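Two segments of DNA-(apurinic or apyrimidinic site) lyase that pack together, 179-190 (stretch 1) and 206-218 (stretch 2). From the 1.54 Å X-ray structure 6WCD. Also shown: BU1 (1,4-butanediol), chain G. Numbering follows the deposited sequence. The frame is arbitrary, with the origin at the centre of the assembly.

Stretch 1 179-190: IILGDVNTSHRP
Stretch 2, residues 206-218: PGRQWLNQFLGDP

A side chain from a helix can satisfy a backbone carbonyl in a neighbouring loop; here Arg208 does so for Ser187 O. Stretch 1 enters as a β-strand already under way at Ile179, and the chain turns a corner at Gly182 (phi/psi 138/-158, where a CB would jam against the preceding carbonyl) and continues mainly as loop. Stretch 2 is helical from Pro206 to Phe214, with Leu215 first to leave helical angles. Thr186 CA lies 6.4 Å from Gly207 CA, and His188 CA 6.0 Å from Arg208 CA; the segments bury 556 Å².

Arg208 (chi1 t, chi2 t, chi3 m) supplies the central donors. Its NE and NH2 both bond Ser187 O, at 3.0 and 3.1 Å, so one carbonyl lies near the guanidinium plane and receives two hydrogens; Arg208 NH2 also gives a weak bond to Ser187 OG (3.3 Å). Arg208 NH1 is satisfied elsewhere in the structure.

His188 (chi1 t, chi2 -158°) starts away from the helix, but its ring returns: NE2 donates a weak bond to Asn212 OD1 (chi1 m; 2.8 Å), near the ring plane. Over one face of the ring, Leu215 CD1 (m/t) forms a CH-pi contact 4.1 Å from the His188 ring centroid. Asn212 ND2 is bonded elsewhere.

At the exposed end, Arg189 NH2 forms a salt bridge with Asp217 OD2 (3.4 Å), while a water accepts weakly from Arg189 NH2 (3.0 Å) and donates to Gly216 O (3.1 Å).

Apolar contacts complete the packing. Ile180 CD1 (m/t) meets the Phe214 ring edge at CZ (chi1 t; 3.3 Å), Val184 CG1 approaches Trp210 CZ3 (4.4 Å), and His188 CB touches Leu211 CD1 (chi1 -111°; 3.8 Å). Butanediol lies beside Gly207, its C2 3.0 Å from Thr186 OG1; a CB on Gly207 would clash with that C2.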

ATOM      1  N   ILE A 179       2.217   7.290   5.970  1.00 12.56           N
ATOM      2  CA  ILE A 179       1.276   7.107   4.872  1.00 14.08           C
ATOM      3  C   ILE A 179       0.891   5.643   4.829  1.00 15.36           C
ATOM      4  O   ILE A 179       1.759   4.774   4.926  1.00 14.76           O
ATOM      5  CB  ILE A 179       1.879   7.537   3.530  1.00 13.86           C
ATOM      6  CG1 ILE A 179       1.921   9.021   3.416  1.00 14.82           C
ATOM      7  CG2 ILE A 179       1.083   6.921   2.368  1.00 16.49           C
ATOM      8  CD1 ILE A 179       2.738   9.523   2.184  1.00 19.22           C
ATOM      9  N   ILE A 180      -0.396   5.370   4.736  1.00 12.74           N
ATOM     10  CA  ILE A 180      -0.931   4.028   4.482  1.00 12.93           C
ATOM     11  C   ILE A 180      -1.518   4.096   3.094  1.00 13.54           C
ATOM     12  O   ILE A 180      -2.423   4.910   2.846  1.00 16.13           O
ATOM     13  CB  ILE A 180      -1.984   3.593   5.481  1.00 14.41           C
ATOM     14  CG1 ILE A 180      -1.458   3.604   6.904  1.00 17.88           C
ATOM     15  CG2 ILE A 180      -2.457   2.154   5.095  1.00 15.94           C
ATOM     16  CD1 ILE A 180      -2.531   3.552   7.929  1.00 28.08           C
ATOM     17  N   LEU A 181      -1.043   3.272   2.174  1.00 12.16           N
ATOM     18  CA  LEU A 181      -1.624   3.264   0.854  1.00 12.94           C
ATOM     19  C   LEU A 181      -1.840   1.878   0.344  1.00 12.52           C
ATOM     20  O   LEU A 181      -1.189   0.918   0.787  1.00 13.48           O
ATOM     21  CB  LEU A 181      -0.785   4.074  -0.088  1.00 14.98           C
ATOM     22  CG  LEU A 181       0.574   3.548  -0.493  1.00 14.35           C
ATOM     23  CD1 LEU A 181       1.286   4.655  -1.255  1.00 17.02           C
ATOM     24  CD2 LEU A 181       1.459   3.184   0.588  1.00 20.04           C
ATOM     25  N   GLY A 182      -2.801   1.750  -0.528  1.00 12.50           N
ATOM     26  CA  GLY A 182      -3.012   0.479  -1.172  1.00 13.90           C
ATOM     27  C   GLY A 182      -4.466   0.166  -1.261  1.00 12.96           C
ATOM     28  O   GLY A 182      -5.315   1.053  -1.279  1.00 13.32           O
ATOM     29  N   ASP A 183      -4.753  -1.124  -1.412  1.00 12.27           N
ATOM     30  CA  ASP A 183      -6.069  -1.656  -1.699  1.00 11.51           C
ATOM     31  C   ASP A 183      -6.659  -2.038  -0.364  1.00 12.94           C
ATOM     32  O   ASP A 183      -6.301  -3.070   0.232  1.00 14.02           O
ATOM     33  CB  ASP A 183      -6.011  -2.843  -2.640  1.00 13.54           C
ATOM     34  CG  ASP A 183      -7.364  -3.442  -2.946  1.00 19.12           C
ATOM     35  OD1 ASP A 183      -8.414  -3.046  -2.318  1.00 19.48           O
ATOM     36  OD2 ASP A 183      -7.416  -4.344  -3.835  1.00 19.90           O
ATOM     37  N   VAL A 184      -7.467  -1.132   0.163  1.00 14.67           N
ATOM     38  CA  VAL A 184      -8.136  -1.378   1.449  1.00 13.79           C
ATOM     39  C   VAL A 184      -9.339  -2.280   1.308  1.00 15.74           C
ATOM     40  O   VAL A 184      -9.807  -2.881   2.300  1.00 16.85           O
ATOM     41  CB  VAL A 184      -8.450   0.013   2.045  1.00 16.32           C
ATOM     42  CG1 VAL A 184      -9.294  -0.080   3.280  1.00 20.96           C
ATOM     43  CG2 VAL A 184      -7.168   0.751   2.354  1.00 18.42           C
ATOM     44  N   ASN A 185      -9.894  -2.447   0.100  1.00 15.28           N
ATOM     45  CA  ASN A 185     -10.976  -3.363  -0.174  1.00 16.23           C
ATOM     46  C   ASN A 185     -12.249  -3.047   0.619  1.00 20.79           C
ATOM     47  O   ASN A 185     -13.035  -3.920   0.924  1.00 22.11           O
ATOM     48  CB  ASN A 185     -10.531  -4.819   0.078  1.00 18.92           C
ATOM     49  CG  ASN A 185     -11.305  -5.791  -0.722  1.00 34.15           C
ATOM     50  OD1 ASN A 185     -11.800  -5.463  -1.801  1.00 28.91           O
ATOM     51  ND2 ASN A 185     -11.463  -7.005  -0.195  1.00 29.04           N
ATOM     52  N   THR A 186     -12.463  -1.758   0.923  1.00 17.44           N
ATOM     53  CA  THR A 186     -13.725  -1.226   1.442  1.00 16.03           C
ATOM     54  C   THR A 186     -13.870   0.178   0.866  1.00 15.80           C
ATOM     55  O   THR A 186     -12.889   0.940   0.862  1.00 17.44           O
ATOM     56  CB  THR A 186     -13.716  -1.109   2.955  1.00 20.32           C
ATOM     57  OG1 THR A 186     -13.674  -2.414   3.561  1.00 25.75           O
ATOM     58  CG2 THR A 186     -14.989  -0.452   3.454  1.00 25.49           C
ATOM     59  N   SER A 187     -15.071   0.528   0.367  1.00 18.20           N
ATOM     60  CA  SER A 187     -15.325   1.894  -0.028  1.00 19.38           C
ATOM     61  C   SER A 187     -15.916   2.624   1.166  1.00 20.66           C
ATOM     62  O   SER A 187     -16.636   2.056   1.962  1.00 23.20           O
ATOM     63  CB  SER A 187     -16.263   1.960  -1.225  1.00 21.92           C
ATOM     64  OG  SER A 187     -17.497   1.377  -0.859  1.00 24.91           O
ATOM     65  N   HIS A 188     -15.636   3.912   1.279  1.00 17.92           N
ATOM     66  CA  HIS A 188     -15.939   4.580   2.536  1.00 18.36           C
ATOM     67  C   HIS A 188     -17.352   5.146   2.615  1.00 23.91           C
ATOM     68  O   HIS A 188     -18.121   4.815   3.544  1.00 24.11           O
ATOM     69  CB  HIS A 188     -14.903   5.680   2.754  1.00 19.95           C
ATOM     70  CG  HIS A 188     -15.007   6.351   4.075  1.00 22.55           C
ATOM     71  ND1 HIS A 188     -14.489   7.617   4.305  1.00 27.83           N
ATOM     72  CD2 HIS A 188     -15.604   5.969   5.234  1.00 24.75           C
ATOM     73  CE1 HIS A 188     -14.756   7.978   5.554  1.00 26.32           C
ATOM     74  NE2 HIS A 188     -15.428   6.996   6.139  1.00 28.09           N
ATOM     75  N   ARG A 189     -17.726   5.985   1.653  1.00 20.43           N
ATOM     76  CA  ARG A 189     -18.987   6.708   1.660  1.00 22.74           C
ATOM     77  C   ARG A 189     -19.761   6.472   0.373  1.00 18.92           C
ATOM     78  O   ARG A 189     -19.214   5.925  -0.591  1.00 20.73           O
ATOM     79  CB  ARG A 189     -18.723   8.214   1.849  1.00 26.76           C
ATOM     80  CG  ARG A 189     -18.163   8.493   3.261  1.00 32.16           C
ATOM     81  CD  ARG A 189     -18.685   9.749   3.850  1.00 47.82           C
ATOM     82  NE  ARG A 189     -18.113   9.999   5.174  1.00 67.27           N
ATOM     83  CZ  ARG A 189     -17.097  10.828   5.423  1.00 72.45           C
ATOM     84  NH1 ARG A 189     -16.517  11.508   4.440  1.00 65.67           N
ATOM     85  NH2 ARG A 189     -16.661  10.981   6.667  1.00 78.10           N
ATOM     86  N   PRO A 190     -21.047   6.788   0.356  1.00 21.94           N
ATOM     87  CA  PRO A 190     -21.873   6.540  -0.845  1.00 21.85           C
ATOM     88  C   PRO A 190     -21.273   7.070  -2.131  1.00 26.01           C
ATOM     89  O   PRO A 190     -21.398   6.432  -3.179  1.00 24.32           O
ATOM     90  CB  PRO A 190     -23.201   7.245  -0.491  1.00 25.37           C
ATOM     91  CG  PRO A 190     -23.281   7.086   0.963  1.00 30.45           C
ATOM     92  CD  PRO A 190     -21.874   7.336   1.447  1.00 23.77           C
ATOM     93  N   PRO A 206     -19.036  -3.875   8.919  1.00 26.08           N
ATOM     94  CA  PRO A 206     -17.948  -3.765   9.923  1.00 28.23           C
ATOM     95  C   PRO A 206     -16.642  -3.201   9.374  1.00 27.76           C
ATOM     96  O   PRO A 206     -15.903  -2.555  10.135  1.00 27.09           O
ATOM     97  CB  PRO A 206     -17.778  -5.216  10.424  1.00 31.21           C
ATOM     98  CG  PRO A 206     -18.335  -6.052   9.362  1.00 41.98           C
ATOM     99  CD  PRO A 206     -19.474  -5.279   8.758  1.00 32.87           C
ATOM    100  N   GLY A 207     -16.351  -3.377   8.088  1.00 23.81           N
ATOM    101  CA  GLY A 207     -15.162  -2.773   7.521  1.00 23.40           C
ATOM    102  C   GLY A 207     -15.322  -1.277   7.405  1.00 25.42           C
ATOM    103  O   GLY A 207     -14.378  -0.509   7.621  1.00 23.47           O
ATOM    104  N   ARG A 208     -16.540  -0.839   7.073  1.00 25.54           N
ATOM    105  CA  ARG A 208     -16.794   0.586   6.966  1.00 22.33           C
ATOM    106  C   ARG A 208     -16.842   1.226   8.331  1.00 24.80           C
ATOM    107  O   ARG A 208     -16.348   2.353   8.506  1.00 24.04           O
ATOM    108  CB  ARG A 208     -18.094   0.798   6.192  1.00 25.08           C
ATOM    109  CG  ARG A 208     -18.384   2.189   5.871  1.00 24.56           C
ATOM    110  CD  ARG A 208     -19.551   2.226   4.894  1.00 37.43           C
ATOM    111  NE  ARG A 208     -19.131   1.688   3.602  1.00 29.53           N
ATOM    112  CZ  ARG A 208     -19.725   0.730   2.909  1.00 36.90           C
ATOM    113  NH1 ARG A 208     -20.829   0.114   3.342  1.00 33.80           N
ATOM    114  NH2 ARG A 208     -19.206   0.382   1.757  1.00 31.90           N
ATOM    115  N   GLN A 209     -17.344   0.516   9.332  1.00 22.95           N
ATOM    116  CA  GLN A 209     -17.246   1.025  10.696  1.00 25.57           C
ATOM    117  C   GLN A 209     -15.784   1.215  11.070  1.00 22.16           C
ATOM    118  O   GLN A 209     -15.419   2.189  11.754  1.00 23.75           O
ATOM    119  CB  GLN A 209     -17.933   0.079  11.687  1.00 26.92           C
ATOM    120  CG  GLN A 209     -19.440   0.043  11.533  1.00 37.57           C
ATOM    121  CD  GLN A 209     -20.083  -1.004  12.443  1.00 67.93           C
ATOM    122  OE1 GLN A 209     -19.395  -1.851  13.017  1.00 72.19           O
ATOM    123  NE2 GLN A 209     -21.401  -0.947  12.574  1.00 68.76           N
ATOM    124  N   TRP A 210     -14.941   0.252  10.698  1.00 22.46           N
ATOM    125  CA  TRP A 210     -13.514   0.377  10.997  1.00 21.33           C
ATOM    126  C   TRP A 210     -12.935   1.620  10.354  1.00 18.61           C
ATOM    127  O   TRP A 210     -12.246   2.421  11.010  1.00 21.61           O
ATOM    128  CB  TRP A 210     -12.762  -0.890  10.540  1.00 22.44           C
ATOM    129  CG  TRP A 210     -11.295  -0.676  10.704  1.00 19.74           C
ATOM    130  CD1 TRP A 210     -10.620  -0.696  11.876  1.00 22.06           C
ATOM    131  CD2 TRP A 210     -10.395  -0.304   9.705  1.00 17.48           C
ATOM    132  NE1 TRP A 210      -9.305  -0.392  11.656  1.00 21.54           N
ATOM    133  CE2 TRP A 210      -9.132  -0.109  10.326  1.00 18.21           C
ATOM    134  CE3 TRP A 210     -10.481  -0.118   8.324  1.00 19.58           C
ATOM    135  CZ2 TRP A 210      -8.002   0.237   9.601  1.00 18.52           C
ATOM    136  CZ3 TRP A 210      -9.362   0.227   7.621  1.00 20.77           C
ATOM    137  CH2 TRP A 210      -8.131   0.413   8.266  1.00 19.18           C
ATOM    138  N   LEU A 211     -13.212   1.817   9.068  1.00 20.04           N
ATOM    139  CA  LEU A 211     -12.687   2.975   8.359  1.00 23.39           C
ATOM    140  C   LEU A 211     -13.192   4.270   8.969  1.00 26.07           C
ATOM    141  O   LEU A 211     -12.425   5.250   9.084  1.00 26.31           O
ATOM    142  CB  LEU A 211     -13.116   2.925   6.897  1.00 32.94           C
ATOM    143  CG  LEU A 211     -12.127   2.684   5.785  1.00 38.26           C
ATOM    144  CD1 LEU A 211     -12.764   3.099   4.480  1.00 33.40           C
ATOM    145  CD2 LEU A 211     -10.794   3.373   5.999  1.00 23.10           C
ATOM    146  N   ASN A 212     -14.495   4.331   9.324  1.00 21.17           N
ATOM    147  CA  ASN A 212     -15.068   5.531   9.883  1.00 22.39           C
ATOM    148  C   ASN A 212     -14.313   5.986  11.120  1.00 26.39           C
ATOM    149  O   ASN A 212     -14.179   7.192  11.350  1.00 31.50           O
ATOM    150  CB  ASN A 212     -16.537   5.327  10.245  1.00 25.82           C
ATOM    151  CG  ASN A 212     -17.476   5.237   9.040  1.00 36.27           C
ATOM    152  OD1 ASN A 212     -17.201   5.760   7.979  1.00 36.34           O
ATOM    153  ND2 ASN A 212     -18.644   4.598   9.245  1.00 44.64           N
ATOM    154  N   GLN A 213     -13.895   5.054  11.988  1.00 22.34           N
ATOM    155  CA  GLN A 213     -13.173   5.470  13.185  1.00 23.64           C
ATOM    156  C   GLN A 213     -11.684   5.623  12.951  1.00 24.62           C
ATOM    157  O   GLN A 213     -11.024   6.342  13.723  1.00 27.63           O
ATOM    158  CB  GLN A 213     -13.440   4.510  14.358  1.00 23.92           C
ATOM    159  CG  GLN A 213     -13.080   3.080  14.106  1.00 25.51           C
ATOM    160  CD  GLN A 213     -11.612   2.791  14.357  1.00 24.74           C
ATOM    161  OE1 GLN A 213     -11.024   3.227  15.358  1.00 29.08           O
ATOM    162  NE2 GLN A 213     -11.030   2.038  13.472  1.00 22.81           N
ATOM    163  N   PHE A 214     -11.141   5.018  11.896  1.00 19.99           N
ATOM    164  CA  PHE A 214      -9.719   5.139  11.614  1.00 20.93           C
ATOM    165  C   PHE A 214      -9.409   6.491  10.972  1.00 20.57           C
ATOM    166  O   PHE A 214      -8.340   7.095  11.229  1.00 21.18           O
ATOM    167  CB  PHE A 214      -9.285   3.985  10.685  1.00 20.66           C
ATOM    168  CG  PHE A 214      -7.829   3.932  10.433  1.00 19.53           C
ATOM    169  CD1 PHE A 214      -6.932   3.739  11.474  1.00 17.41           C
ATOM    170  CD2 PHE A 214      -7.352   4.045   9.165  1.00 21.44           C
ATOM    171  CE1 PHE A 214      -5.592   3.698  11.263  1.00 19.66           C
ATOM    172  CE2 PHE A 214      -5.982   3.992   8.936  1.00 26.63           C
ATOM    173  CZ  PHE A 214      -5.126   3.807   9.990  1.00 20.27           C
ATOM    174  N   LEU A 215     -10.346   7.001  10.183  1.00 22.01           N
ATOM    175  CA  LEU A 215     -10.162   8.251   9.449  1.00 20.27           C
ATOM    176  C   LEU A 215     -10.764   9.409  10.216  1.00 24.49           C
ATOM    177  O   LEU A 215     -11.814   9.279  10.842  1.00 25.74           O
ATOM    178  CB  LEU A 215     -10.800   8.177   8.064  1.00 19.29           C
ATOM    179  CG  LEU A 215     -10.251   7.106   7.139  1.00 22.05           C
ATOM    180  CD1 LEU A 215     -10.997   7.113   5.834  1.00 29.12           C
ATOM    181  CD2 LEU A 215      -8.791   7.323   6.880  1.00 22.01           C
ATOM    182  N   GLY A 216     -10.097  10.546  10.138  1.00 21.70           N
ATOM    183  CA  GLY A 216     -10.653  11.772  10.616  1.00 22.97           C
ATOM    184  C   GLY A 216     -11.327  12.551   9.516  1.00 29.47           C
ATOM    185  O   GLY A 216     -11.181  12.290   8.332  1.00 27.76           O
ATOM    186  N   ASP A 217     -12.105  13.533   9.910  1.00 28.55           N
ATOM    187  CA  ASP A 217     -12.749  14.400   8.946  1.00 30.03           C
ATOM    188  C   ASP A 217     -12.064  15.756   8.952  1.00 38.15           C
ATOM    189  O   ASP A 217     -12.040  16.430   9.996  1.00 48.39           O
ATOM    190  CB  ASP A 217     -14.234  14.546   9.283  1.00 56.13           C
ATOM    191  CG  ASP A 217     -15.059  14.921   8.077  1.00 74.71           C
ATOM    192  OD1 ASP A 217     -14.729  15.938   7.421  1.00 74.26           O
ATOM    193  OD2 ASP A 217     -16.022  14.183   7.771  1.00 83.06           O
ATOM    194  N   PRO A 218     -11.500  16.204   7.829  1.00 35.04           N
ATOM    195  CA  PRO A 218     -11.037  17.601   7.790  1.00 40.22           C
ATOM    196  C   PRO A 218     -12.195  18.606   7.906  1.00 48.18           C
ATOM    197  O   PRO A 218     -11.915  19.805   7.852  1.00 61.58           O
ATOM    198  CB  PRO A 218     -10.335  17.722   6.433  1.00 36.58           C
ATOM    199  CG  PRO A 218     -10.856  16.593   5.590  1.00 45.54           C
ATOM    200  CD  PRO A 218     -11.278  15.488   6.552  1.00 44.71           C
TER
HETATM  201  C1  BU1 G 406     -16.084  -4.478   2.590  1.00 65.37           C
HETATM  202  C2  BU1 G 406     -15.990  -4.294   4.112  1.00 64.72           C
HETATM  203  C3  BU1 G 406     -15.560  -5.576   4.839  1.00 64.77           C
HETATM  204  C4  BU1 G 406     -16.592  -6.004   5.890  1.00 60.73           C
HETATM  205  O5  BU1 G 406     -17.049  -3.596   2.063  1.00 67.53           O
HETATM  206  O6  BU1 G 406     -16.687  -7.407   5.877  1.00 66.57           O
HETATM  207  O   HOH W   1     -13.740  10.869   7.399  1.00 37.35           O